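Local coordinates for protein glutathione S-transferase (Bombyx mori, PDB 4E8H) that binds glutathione and, as a member of the delta/epsilon glutathione transferases, probably catalyses its conjugation to electrophilic substrates, at residues Pro59-Asn64 with Arg72-Tyr77; Lys51-His56 with Ile67-Arg72; Pro17-Met22 with Glu203-Gly208. All coordinates share one frame; numbering follows the deposited sequence.

Interaction 1 of 3, residues Pro59-Asn64 with Arg72-Tyr77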
loop_
_atom_site.group_PDB
_atom_site.type_symbol
_atom_site.label_atom_id
_atom_site.label_comp_id
_atom_site.label_asym_id
_atom_site.label_seq_id
_atom_site.Cartn_x
_atom_site.Cartn_y
_atom_site.Cartn_z
ATOM N N PRO B 59 0.225 10.248 -10.115
ATOM C CA PRO B 59 1.239 11.298 -10.051
ATOM C C PRO B 59 2.663 10.756 -10.098
ATOM O O PRO B 59 2.933 9.661 -9.601
ATOM C CB PRO B 59 0.979 11.948 -8.689
ATOM C CG PRO B 59 0.438 10.850 -7.855
ATOM C CD PRO B 59 -0.368 9.986 -8.790
ATOM N N THR B 60 3.552 11.523 -10.719
ATOM C CA THR B 60 4.983 11.286 -10.627
ATOM C C THR B 60 5.627 12.578 -10.135
ATOM O O THR B 60 5.383 13.658 -10.681
ATOM C CB THR B 60 5.585 10.805 -11.973
ATOM O OG1 THR B 60 5.002 9.545 -12.330
ATOM C CG2 THR B 60 7.096 10.632 -11.873
ATOM N N MET B 61 6.420 12.456 -9.078
ATOM C CA MET B 61 7.095 13.594 -8.476
ATOM C C MET B 61 8.539 13.690 -8.960
ATOM O O MET B 61 9.235 12.677 -9.061
ATOM C CB MET B 61 7.063 13.467 -6.952
ATOM C CG MET B 61 7.731 14.612 -6.216
ATOM S SD MET B 61 8.347 14.142 -4.592
ATOM C CE MET B 61 9.824 13.225 -5.039
ATOM N N ASP B 62 8.974 14.913 -9.262
ATOM C CA ASP B 62 10.385 15.213 -9.510
ATOM C C ASP B 62 10.856 16.300 -8.542
ATOM O O ASP B 62 10.657 17.497 -8.783
ATOM C CB ASP B 62 10.620 15.623 -10.975
ATOM C CG ASP B 62 12.067 16.053 -11.258
ATOM O OD1 ASP B 62 12.938 15.978 -10.361
ATOM O OD2 ASP B 62 12.333 16.476 -12.400
ATOM N N ASP B 63 11.464 15.866 -7.440
ATOM C CA ASP B 63 12.099 16.769 -6.487
ATOM C C ASP B 63 13.546 16.963 -6.913
ATOM O O ASP B 63 14.439 16.216 -6.492
ATOM C CB ASP B 63 12.001 16.220 -5.052
ATOM C CG ASP B 63 12.757 17.070 -4.026
ATOM O OD1 ASP B 63 13.072 18.248 -4.303
ATOM O OD2 ASP B 63 13.036 16.549 -2.926
ATOM N N ASN B 64 13.757 17.944 -7.785
ATOM C CA ASN B 64 15.094 18.396 -8.143
ATOM C C ASN B 64 16.015 17.255 -8.602
ATOM O O ASN B 64 17.181 17.183 -8.210
ATOM C CB ASN B 64 15.695 19.177 -6.966
ATOM C CG ASN B 64 14.880 20.415 -6.613
ATOM O OD1 ASN B 64 15.267 21.527 -6.953
ATOM N ND2 ASN B 64 13.746 20.226 -5.941
ATOM N N ARG B 72 0.987 7.568 -2.098
ATOM C CA ARG B 72 1.163 7.406 -0.655
ATOM C C ARG B 72 2.637 7.409 -0.224
ATOM O O ARG B 72 2.959 7.839 0.887
ATOM C CB ARG B 72 0.394 6.175 -0.147
ATOM C CG ARG B 72 -1.132 6.313 -0.310
ATOM C CD ARG B 72 -1.861 4.967 -0.266
ATOM N NE ARG B 72 -3.242 5.067 -0.746
ATOM C CZ ARG B 72 -3.605 5.022 -2.028
ATOM N NH1 ARG B 72 -2.697 4.880 -2.985
ATOM N NH2 ARG B 72 -4.886 5.121 -2.355
ATOM N N ALA B 73 3.523 6.955 -1.112
ATOM C CA ALA B 73 4.971 7.081 -0.905
ATOM C C ALA B 73 5.434 8.533 -1.061
ATOM O O ALA B 73 6.320 8.989 -0.332
ATOM C CB ALA B 73 5.731 6.172 -1.860
ATOM N N ILE B 74 4.833 9.247 -2.015
ATOM C CA ILE B 74 5.095 10.676 -2.211
ATOM C C ILE B 74 4.679 11.482 -0.977
ATOM O O ILE B 74 5.454 12.300 -0.476
ATOM C CB ILE B 74 4.394 11.230 -3.480
ATOM C CG1 ILE B 74 4.996 10.605 -4.745
ATOM C CG2 ILE B 74 4.513 12.755 -3.540
ATOM C CD1 ILE B 74 4.173 10.824 -6.012
ATOM N N GLN B 75 3.462 11.236 -0.493
ATOM C CA GLN B 75 2.944 11.882 0.714
ATOM C C GLN B 75 3.891 11.752 1.899
ATOM O O GLN B 75 4.244 12.749 2.536
ATOM C CB GLN B 75 1.615 11.257 1.118
ATOM C CG GLN B 75 0.407 11.743 0.373
ATOM C CD GLN B 75 -0.853 11.145 0.949
ATOM O OE1 GLN B 75 -1.141 9.963 0.754
ATOM N NE2 GLN B 75 -1.604 11.952 1.688
ATOM N N THR B 76 4.283 10.515 2.197
ATOM C CA THR B 76 5.134 10.238 3.347
ATOM C C THR B 76 6.538 10.817 3.161
ATOM O O THR B 76 7.132 11.318 4.120
ATOM C CB THR B 76 5.201 8.729 3.678
ATOM O OG1 THR B 76 5.624 7.995 2.523
ATOM C CG2 THR B 76 3.836 8.217 4.131
ATOM N N TYR B 77 7.051 10.767 1.929
ATOM C CA TYR B 77 8.339 11.390 1.600
ATOM C C TYR B 77 8.354 12.898 1.858
ATOM O O TYR B 77 9.326 13.423 2.407
ATOM C CB TYR B 77 8.755 11.113 0.147
ATOM C CG TYR B 77 9.920 11.972 -0.315
ATOM C CD1 TYR B 77 11.204 11.773 0.197
ATOM C CD2 TYR B 77 9.737 12.998 -1.246
ATOM C CE1 TYR B 77 12.276 12.566 -0.209
ATOM C CE2 TYR B 77 10.805 13.798 -1.660
ATOM C CZ TYR B 77 12.071 13.573 -1.139
ATOM O OH TYR B 77 13.132 14.353 -1.544
#
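The thioredoxin-like domain of the glutathione transferase packs the strand bearing Met61 and Asp63 against the helix bearing Ile74 and Tyr77, beside the glutathione pocket that Pro59 and Arg72 help to line. The axes of the short segments, strand 60-63 and helix 72-77, approach to 9.5 Å at 30°, a near-parallel packing of helix on sheet. Along the strand, Met61 and Asp63 direct their CB atoms toward the helix and alternate with Thr60, which turns its own away; Pro59, just before the strand, also points toward the helix. On the helix, Ile74 and Tyr77, one turn apart, answer them. The CD1 tip of Ile74 reaches both Pro59 and Met61, lying 4.0 Å from Met61 CB and 4.2 Å from Pro59 CG. The cis peptide bond before Pro59 belongs to the cis-proline loop characteristic of the thioredoxin fold. Met61 has CG anti to its backbone N (chi1 -179°) and bends at chi3, which brings its methyl end to the ring of Tyr77. Met61 CE is 3.6 Å from Tyr77 CE2, and Met61 SD lies 4.9 Å from the centroid of that ring, an oblique Met-aromatic contact. At the far end of the ring, Tyr77 OH donates to Asp63 OD2 over 2.6 Å, using the anti lone pair of that oxygen. The carboxylate and ring planes are 49° apart, with OD2 at the ring edge. The same OD2 also bonds Tyr82 OH and makes a salt bridge with Arg94 NH2 of the second subunit, and the NE of that arginine bonds Tyr77 OH. Asn64 ND2 holds OD1, so both oxygens of this buried carboxylate have partners, which would probably stabilise its negative charge. Apolar packing near the cis-proline and a polar link at the dimer interface thus join the helix to the sheet of a thioredoxin-like fold.

Interaction 2 of 3, residues Lys51-His56 with Ile67-Arg72. With GSH (glutathione), chain F.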
loop_
_atom_site.group_PDB
_atom_site.type_symbol
_atom_site.label_atom_id
_atom_site.label_comp_id
_atom_site.label_asym_id
_atom_site.label_seq_id
_atom_site.Cartn_x
_atom_site.Cartn_y
_atom_site.Cartn_z
ATOM N N LYS B 51 11.444 6.769 -19.400
ATOM C CA LYS B 51 12.766 6.850 -18.774
ATOM C C LYS B 51 12.648 7.323 -17.322
ATOM O O LYS B 51 13.274 6.755 -16.422
ATOM C CB LYS B 51 13.688 7.783 -19.570
ATOM C CG LYS B 51 15.070 7.992 -18.947
ATOM C CD LYS B 51 16.010 8.728 -19.895
ATOM C CE LYS B 51 17.409 8.826 -19.304
ATOM N NZ LYS B 51 18.377 9.464 -20.240
ATOM N N MET B 52 11.837 8.358 -17.110
ATOM C CA MET B 52 11.572 8.889 -15.776
ATOM C C MET B 52 10.806 7.878 -14.913
ATOM O O MET B 52 11.228 7.558 -13.800
ATOM C CB MET B 52 10.814 10.219 -15.880
ATOM C CG MET B 52 10.441 10.846 -14.542
ATOM S SD MET B 52 9.604 12.439 -14.672
ATOM C CE MET B 52 8.082 11.972 -15.494
ATOM N N ASN B 53 9.694 7.370 -15.440
ATOM C CA ASN B 53 8.834 6.435 -14.719
ATOM C C ASN B 53 8.409 5.300 -15.650
ATOM O O ASN B 53 7.476 5.470 -16.443
ATOM C CB ASN B 53 7.614 7.181 -14.147
ATOM C CG ASN B 53 6.633 6.267 -13.408
ATOM O OD1 ASN B 53 6.810 5.051 -13.333
ATOM N ND2 ASN B 53 5.584 6.868 -12.858
ATOM N N PRO B 54 9.096 4.141 -15.566
ATOM C CA PRO B 54 8.777 3.005 -16.442
ATOM C C PRO B 54 7.354 2.467 -16.275
ATOM O O PRO B 54 6.834 1.814 -17.183
ATOM C CB PRO B 54 9.809 1.940 -16.044
ATOM C CG PRO B 54 10.339 2.373 -14.715
ATOM C CD PRO B 54 10.272 3.866 -14.722
ATOM N N GLN B 55 6.733 2.750 -15.130
ATOM C CA GLN B 55 5.351 2.343 -14.880
ATOM C C GLN B 55 4.344 3.316 -15.514
ATOM O O GLN B 55 3.141 3.047 -15.525
ATOM C CB GLN B 55 5.100 2.184 -13.373
ATOM C CG GLN B 55 4.044 1.135 -13.029
ATOM C CD GLN B 55 3.887 0.896 -11.532
ATOM O OE1 GLN B 55 4.806 1.136 -10.744
ATOM N NE2 GLN B 55 2.716 0.412 -11.137
ATOM N N HIS B 56 4.848 4.429 -16.052
ATOM C CA HIS B 56 4.033 5.447 -16.738
ATOM C C HIS B 56 2.709 5.761 -16.029
ATOM O O HIS B 56 1.624 5.651 -16.610
ATOM C CB HIS B 56 3.816 5.089 -18.221
ATOM C CG HIS B 56 3.270 3.713 -18.445
ATOM N ND1 HIS B 56 1.930 3.417 -18.329
ATOM C CD2 HIS B 56 3.885 2.553 -18.776
ATOM C CE1 HIS B 56 1.741 2.133 -18.578
ATOM N NE2 HIS B 56 2.912 1.586 -18.853
ATOM N N ILE B 67 13.217 11.262 -8.535
ATOM C CA ILE B 67 11.934 10.820 -9.076
ATOM C C ILE B 67 11.242 9.846 -8.126
ATOM O O ILE B 67 11.878 8.941 -7.582
ATOM C CB ILE B 67 12.100 10.138 -10.465
ATOM C CG1 ILE B 67 13.021 10.953 -11.389
ATOM C CG2 ILE B 67 10.736 9.865 -11.110
ATOM C CD1 ILE B 67 12.525 12.363 -11.747
ATOM N N LEU B 68 9.938 10.040 -7.934
ATOM C CA LEU B 68 9.125 9.130 -7.133
ATOM C C LEU B 68 7.696 9.064 -7.668
ATOM O O LEU B 68 7.133 10.079 -8.084
ATOM C CB LEU B 68 9.123 9.582 -5.666
ATOM C CG LEU B 68 8.484 8.716 -4.575
ATOM C CD1 LEU B 68 9.240 7.403 -4.377
ATOM C CD2 LEU B 68 8.424 9.496 -3.272
ATOM N N TRP B 69 7.122 7.864 -7.669
ATOM C CA TRP B 69 5.694 7.698 -7.932
ATOM C C TRP B 69 5.036 6.856 -6.824
ATOM O O TRP B 69 5.706 6.471 -5.862
ATOM C CB TRP B 69 5.428 7.171 -9.356
ATOM C CG TRP B 69 6.056 5.851 -9.659
ATOM C CD1 TRP B 69 5.456 4.631 -9.590
ATOM C CD2 TRP B 69 7.405 5.612 -10.089
ATOM N NE1 TRP B 69 6.342 3.644 -9.942
ATOM C CE2 TRP B 69 7.547 4.217 -10.253
ATOM C CE3 TRP B 69 8.508 6.440 -10.348
ATOM C CZ2 TRP B 69 8.748 3.624 -10.664
ATOM C CZ3 TRP B 69 9.706 5.850 -10.756
ATOM C CH2 TRP B 69 9.813 4.453 -10.910
ATOM N N GLU B 70 3.739 6.587 -6.970
ATOM C CA GLU B 70 2.864 6.103 -5.882
ATOM C C GLU B 70 2.536 7.244 -4.925
ATOM O O GLU B 70 3.402 7.713 -4.181
ATOM C CB GLU B 70 3.442 4.896 -5.123
ATOM C CG GLU B 70 3.469 3.591 -5.912
ATOM C CD GLU B 70 2.094 2.972 -6.150
ATOM O OE1 GLU B 70 1.099 3.391 -5.514
ATOM O OE2 GLU B 70 2.017 2.044 -6.984
ATOM N N SER B 71 1.278 7.679 -4.955
ATOM C CA SER B 71 0.819 8.830 -4.174
ATOM C C SER B 71 1.162 8.748 -2.689
ATOM O O SER B 71 1.585 9.741 -2.095
ATOM C CB SER B 71 -0.689 9.030 -4.344
ATOM O OG SER B 71 -1.400 7.851 -4.002
ATOM N N ARG B 72 0.987 7.568 -2.098
ATOM C CA ARG B 72 1.163 7.406 -0.655
ATOM C C ARG B 72 2.637 7.409 -0.224
ATOM O O ARG B 72 2.959 7.839 0.887
ATOM C CB ARG B 72 0.394 6.175 -0.147
ATOM C CG ARG B 72 -1.132 6.313 -0.310
ATOM C CD ARG B 72 -1.861 4.967 -0.266
ATOM N NE ARG B 72 -3.242 5.067 -0.746
ATOM C CZ ARG B 72 -3.605 5.022 -2.028
ATOM N NH1 ARG B 72 -2.697 4.880 -2.985
ATOM N NH2 ARG B 72 -4.886 5.121 -2.355
HETATM N N1 GSH F . -1.392 3.462 -6.885
HETATM C CA1 GSH F . -1.049 4.606 -7.711
HETATM C C1 GSH F . -0.866 5.811 -6.834
HETATM O O11 GSH F . -1.396 5.856 -5.702
HETATM O O12 GSH F . -0.178 6.782 -7.221
HETATM C CB1 GSH F . -2.158 4.859 -8.731
HETATM C CG1 GSH F . -1.617 5.572 -9.969
HETATM C CD1 GSH F . -2.539 5.389 -11.156
HETATM O OE1 GSH F . -3.085 4.123 -11.452
HETATM N N2 GSH F . -2.796 6.470 -11.893
HETATM C CA2 GSH F . -3.580 6.399 -13.115
HETATM C C2 GSH F . -2.683 6.279 -14.309
HETATM O O2 GSH F . -1.417 6.896 -14.270
HETATM C CB2 GSH F . -4.439 7.651 -13.246
HETATM S SG2 GSH F . -5.682 7.791 -11.936
HETATM N N3 GSH F . -3.129 5.589 -15.360
HETATM C CA3 GSH F . -2.415 5.546 -16.628
HETATM C C3 GSH F . -1.433 4.397 -16.703
HETATM O O31 GSH F . -1.121 3.760 -15.673
HETATM O O32 GSH F . -0.917 4.066 -17.796
HETATM O O HOH W 1 4.459 1.377 -8.066
#
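A flat amide laid on an indole is the unusual feature: the side chain of Asn53 stacks on one face of Trp69, their planes 19° apart and OD1 3.2 Å above the ring plane, over its centre. Asn53 OD1 also accepts from Gln55 N at 2.9 Å, closing an Asx turn, while ND2 bonds Thr60 and Thr57, so the amide is held at both ends. With CG between its backbone N and carbonyl carbon (chi1 59°), Trp69 lays its indole along residues 53-55. Its NE1 donates to Gln55 OE1 at 3.0 Å, meeting that oxygen from above the carbonyl plane, with the amide nearly perpendicular to the indole. Pro54 CD touches CH2 of the same ring, and Met52 CG lies 3.6 Å from Ile67 CG2. Replacing Trp69 with an alanine would probably leave the Asn53 amide without its stacking surface and Gln55 OE1 without its indole donor. One water donates to both Gln55 OE1 and Glu70 OE2. His56 ND1 bonds O32 of the glycyl carboxylate of glutathione, Ser71 OG bonds O11 of the gamma-glutamyl one at 2.6 Å, and Glu70 OE1 accepts from the amino group N1 at 2.8 Å: the two segments hold opposite ends of the ligand by its polar termini.

Interaction 3 of 3, residues Pro17-Met22 with Glu203-Gly208. With GSH (glutathione), chain F.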
loop_
_atom_site.group_PDB
_atom_site.type_symbol
_atom_site.label_atom_id
_atom_site.label_comp_id
_atom_site.label_asym_id
_atom_site.label_seq_id
_atom_site.Cartn_x
_atom_site.Cartn_y
_atom_site.Cartn_z
ATOM N N PRO B 17 -5.255 10.005 -6.790
ATOM C CA PRO B 17 -3.919 10.034 -6.184
ATOM C C PRO B 17 -3.193 11.380 -6.314
ATOM O O PRO B 17 -2.506 11.785 -5.374
ATOM C CB PRO B 17 -3.163 8.924 -6.932
ATOM C CG PRO B 17 -3.933 8.695 -8.177
ATOM C CD PRO B 17 -5.356 8.932 -7.798
ATOM N N CYS B 18 -3.345 12.064 -7.451
ATOM C CA CYS B 18 -2.769 13.402 -7.619
ATOM C C CYS B 18 -3.313 14.379 -6.574
ATOM O O CYS B 18 -2.557 15.157 -5.991
ATOM C CB CYS B 18 -3.014 13.934 -9.036
ATOM S SG CYS B 18 -2.174 12.992 -10.337
ATOM N N ARG B 19 -4.622 14.308 -6.332
ATOM C CA ARG B 19 -5.296 15.185 -5.376
ATOM C C ARG B 19 -4.831 14.987 -3.928
ATOM O O ARG B 19 -4.712 15.957 -3.181
ATOM C CB ARG B 19 -6.812 15.024 -5.494
ATOM C CG ARG B 19 -7.397 15.690 -6.739
ATOM C CD ARG B 19 -8.667 15.001 -7.217
ATOM N NE ARG B 19 -9.666 14.863 -6.159
ATOM C CZ ARG B 19 -10.781 14.146 -6.265
ATOM N NH1 ARG B 19 -11.056 13.490 -7.387
ATOM N NH2 ARG B 19 -11.625 14.079 -5.246
ATOM N N ALA B 20 -4.564 13.738 -3.543
ATOM C CA ALA B 20 -4.015 13.437 -2.219
ATOM C C ALA B 20 -2.634 14.069 -2.037
ATOM O O ALA B 20 -2.340 14.640 -0.983
ATOM C CB ALA B 20 -3.954 11.929 -1.992
ATOM N N VAL B 21 -1.798 13.972 -3.070
ATOM C CA VAL B 21 -0.465 14.575 -3.046
ATOM C C VAL B 21 -0.548 16.102 -2.953
ATOM O O VAL B 21 0.143 16.712 -2.134
ATOM C CB VAL B 21 0.393 14.159 -4.274
ATOM C CG1 VAL B 21 1.708 14.937 -4.310
ATOM C CG2 VAL B 21 0.669 12.662 -4.257
ATOM N N MET B 22 -1.405 16.702 -3.780
ATOM C CA MET B 22 -1.526 18.162 -3.864
ATOM C C MET B 22 -1.966 18.797 -2.544
ATOM O O MET B 22 -1.450 19.845 -2.159
ATOM C CB MET B 22 -2.471 18.571 -5.003
ATOM C CG MET B 22 -1.900 18.330 -6.397
ATOM S SD MET B 22 -3.158 18.275 -7.691
ATOM C CE MET B 22 -3.389 20.019 -8.020
ATOM N N GLU B 203 -10.414 23.946 -4.091
ATOM C CA GLU B 203 -9.754 24.083 -5.387
ATOM C C GLU B 203 -9.112 22.780 -5.875
ATOM O O GLU B 203 -8.983 22.570 -7.082
ATOM C CB GLU B 203 -8.746 25.242 -5.385
ATOM C CG GLU B 203 -7.606 25.103 -4.391
ATOM C CD GLU B 203 -6.829 26.392 -4.212
ATOM O OE1 GLU B 203 -7.083 27.105 -3.218
ATOM O OE2 GLU B 203 -5.964 26.696 -5.062
ATOM N N ILE B 204 -8.729 21.907 -4.945
ATOM C CA ILE B 204 -8.122 20.622 -5.304
ATOM C C ILE B 204 -9.142 19.479 -5.312
ATOM O O ILE B 204 -9.393 18.877 -6.360
ATOM C CB ILE B 204 -6.913 20.261 -4.386
ATOM C CG1 ILE B 204 -5.810 21.322 -4.498
ATOM C CG2 ILE B 204 -6.360 18.871 -4.728
ATOM C CD1 ILE B 204 -4.817 21.319 -3.342
ATOM N N ASP B 205 -9.730 19.193 -4.151
ATOM C CA ASP B 205 -10.531 17.981 -3.968
ATOM C C ASP B 205 -11.955 18.093 -4.507
ATOM O O ASP B 205 -12.407 17.220 -5.250
ATOM C CB ASP B 205 -10.542 17.541 -2.499
ATOM C CG ASP B 205 -10.620 16.031 -2.340
ATOM O OD1 ASP B 205 -10.344 15.308 -3.322
ATOM O OD2 ASP B 205 -10.940 15.562 -1.228
ATOM N N VAL B 206 -12.655 19.158 -4.121
ATOM C CA VAL B 206 -14.027 19.393 -4.576
ATOM C C VAL B 206 -14.070 19.579 -6.097
ATOM O O VAL B 206 -14.914 18.984 -6.771
ATOM C CB VAL B 206 -14.688 20.594 -3.839
ATOM C CG1 VAL B 206 -16.059 20.917 -4.426
ATOM C CG2 VAL B 206 -14.815 20.301 -2.354
ATOM N N THR B 207 -13.148 20.385 -6.624
ATOM C CA THR B 207 -13.032 20.615 -8.067
ATOM C C THR B 207 -12.745 19.313 -8.821
ATOM O O THR B 207 -13.381 19.033 -9.839
ATOM C CB THR B 207 -11.958 21.688 -8.389
ATOM O OG1 THR B 207 -12.280 22.909 -7.712
ATOM C CG2 THR B 207 -11.879 21.965 -9.891
ATOM N N GLY B 208 -11.804 18.521 -8.309
ATOM C CA GLY B 208 -11.447 17.237 -8.915
ATOM C C GLY B 208 -12.604 16.254 -8.946
ATOM O O GLY B 208 -12.847 15.604 -9.966
HETATM N N1 GSH F . -1.392 3.462 -6.885
HETATM C CA1 GSH F . -1.049 4.606 -7.711
HETATM C C1 GSH F . -0.866 5.811 -6.834
HETATM O O11 GSH F . -1.396 5.856 -5.702
HETATM O O12 GSH F . -0.178 6.782 -7.221
HETATM C CB1 GSH F . -2.158 4.859 -8.731
HETATM C CG1 GSH F . -1.617 5.572 -9.969
HETATM C CD1 GSH F . -2.539 5.389 -11.156
HETATM O OE1 GSH F . -3.085 4.123 -11.452
HETATM N N2 GSH F . -2.796 6.470 -11.893
HETATM C CA2 GSH F . -3.580 6.399 -13.115
HETATM C C2 GSH F . -2.683 6.279 -14.309
HETATM O O2 GSH F . -1.417 6.896 -14.270
HETATM C CB2 GSH F . -4.439 7.651 -13.246
HETATM S SG2 GSH F . -5.682 7.791 -11.936
HETATM N N3 GSH F . -3.129 5.589 -15.360
HETATM C CA3 GSH F . -2.415 5.546 -16.628
HETATM C C3 GSH F . -1.433 4.397 -16.703
HETATM O O31 GSH F . -1.121 3.760 -15.673
HETATM O O32 GSH F . -0.917 4.066 -17.796
#
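From Pro17, whose CB is 3.7 Å from glutathione O12, helix 16-27 runs to Arg19, which meets Asp205, Ile204 and Gly208. The CA atoms of the two segments come nearest at Arg19 and Asp205, 6.1 Å apart. The chain of Arg19 bends at chi3 (53°), turning the guanidinium side-on to the carboxylate so that NE and NH2 both grip a single oxygen. Arg19 NH2 reaches Asp205 OD1 at 2.6 Å, and NE reaches the same OD1 at 3.0 Å; that oxygen lies close to the guanidinium plane in both bonds. The two bonds arrive differently at the acceptor, NE nearly in line with the C-O bond and NH2 from above the carboxylate plane, the two planar groups being 55° apart. One face of the guanidinium rests against the backbone of Gly208, whose C is 3.5 Å from Arg19 NH1, and a CB on Gly208 would clash with Arg19 CD. The buried pair has further partners: NH1 bonds Pro14 O, NH2 bonds Asn171 OD1, and Asp205 OD2 bonds Thr170 OG1.

This is the seam between the two domains of the glutathione transferase fold, with the first helix of the thioredoxin-like domain set against the last helix of the all-helical domain. The segment axes run nearly antiparallel, 160° apart, and approach to 9.3 Å. One turn beyond Arg19, Met22 continues the contact in apolar form, its CB 3.9 Å from Ile204 CG2. The same CG2 methyl also packs on the aliphatic part of Arg19, while Ile204 CD1 lies against the carbonyl of Met22.

Interactions 1 and 2 share Arg72 and adjoin in the sheet, their centres 9 Å apart. Strand pairing joins them through Met61 N and Leu68 O, a probable hydrogen bond of 2.7 Å. Both also touch the second subunit. Interaction 3, centred 15 Å from interaction 1 and 18 Å from interaction 2, ties the same domain to the helical one. Helix 16-27 carries the connection: Pro17 CB packs on Pro59 CD at 3.5 Å, Val21 CG1 on Ile74 CG2 at 3.6 Å, and Pro17 O approaches Ser71 CB at 3.5 Å. Pro59, Ser71 and Pro17, one from each contact, all belong to the glutathione pocket.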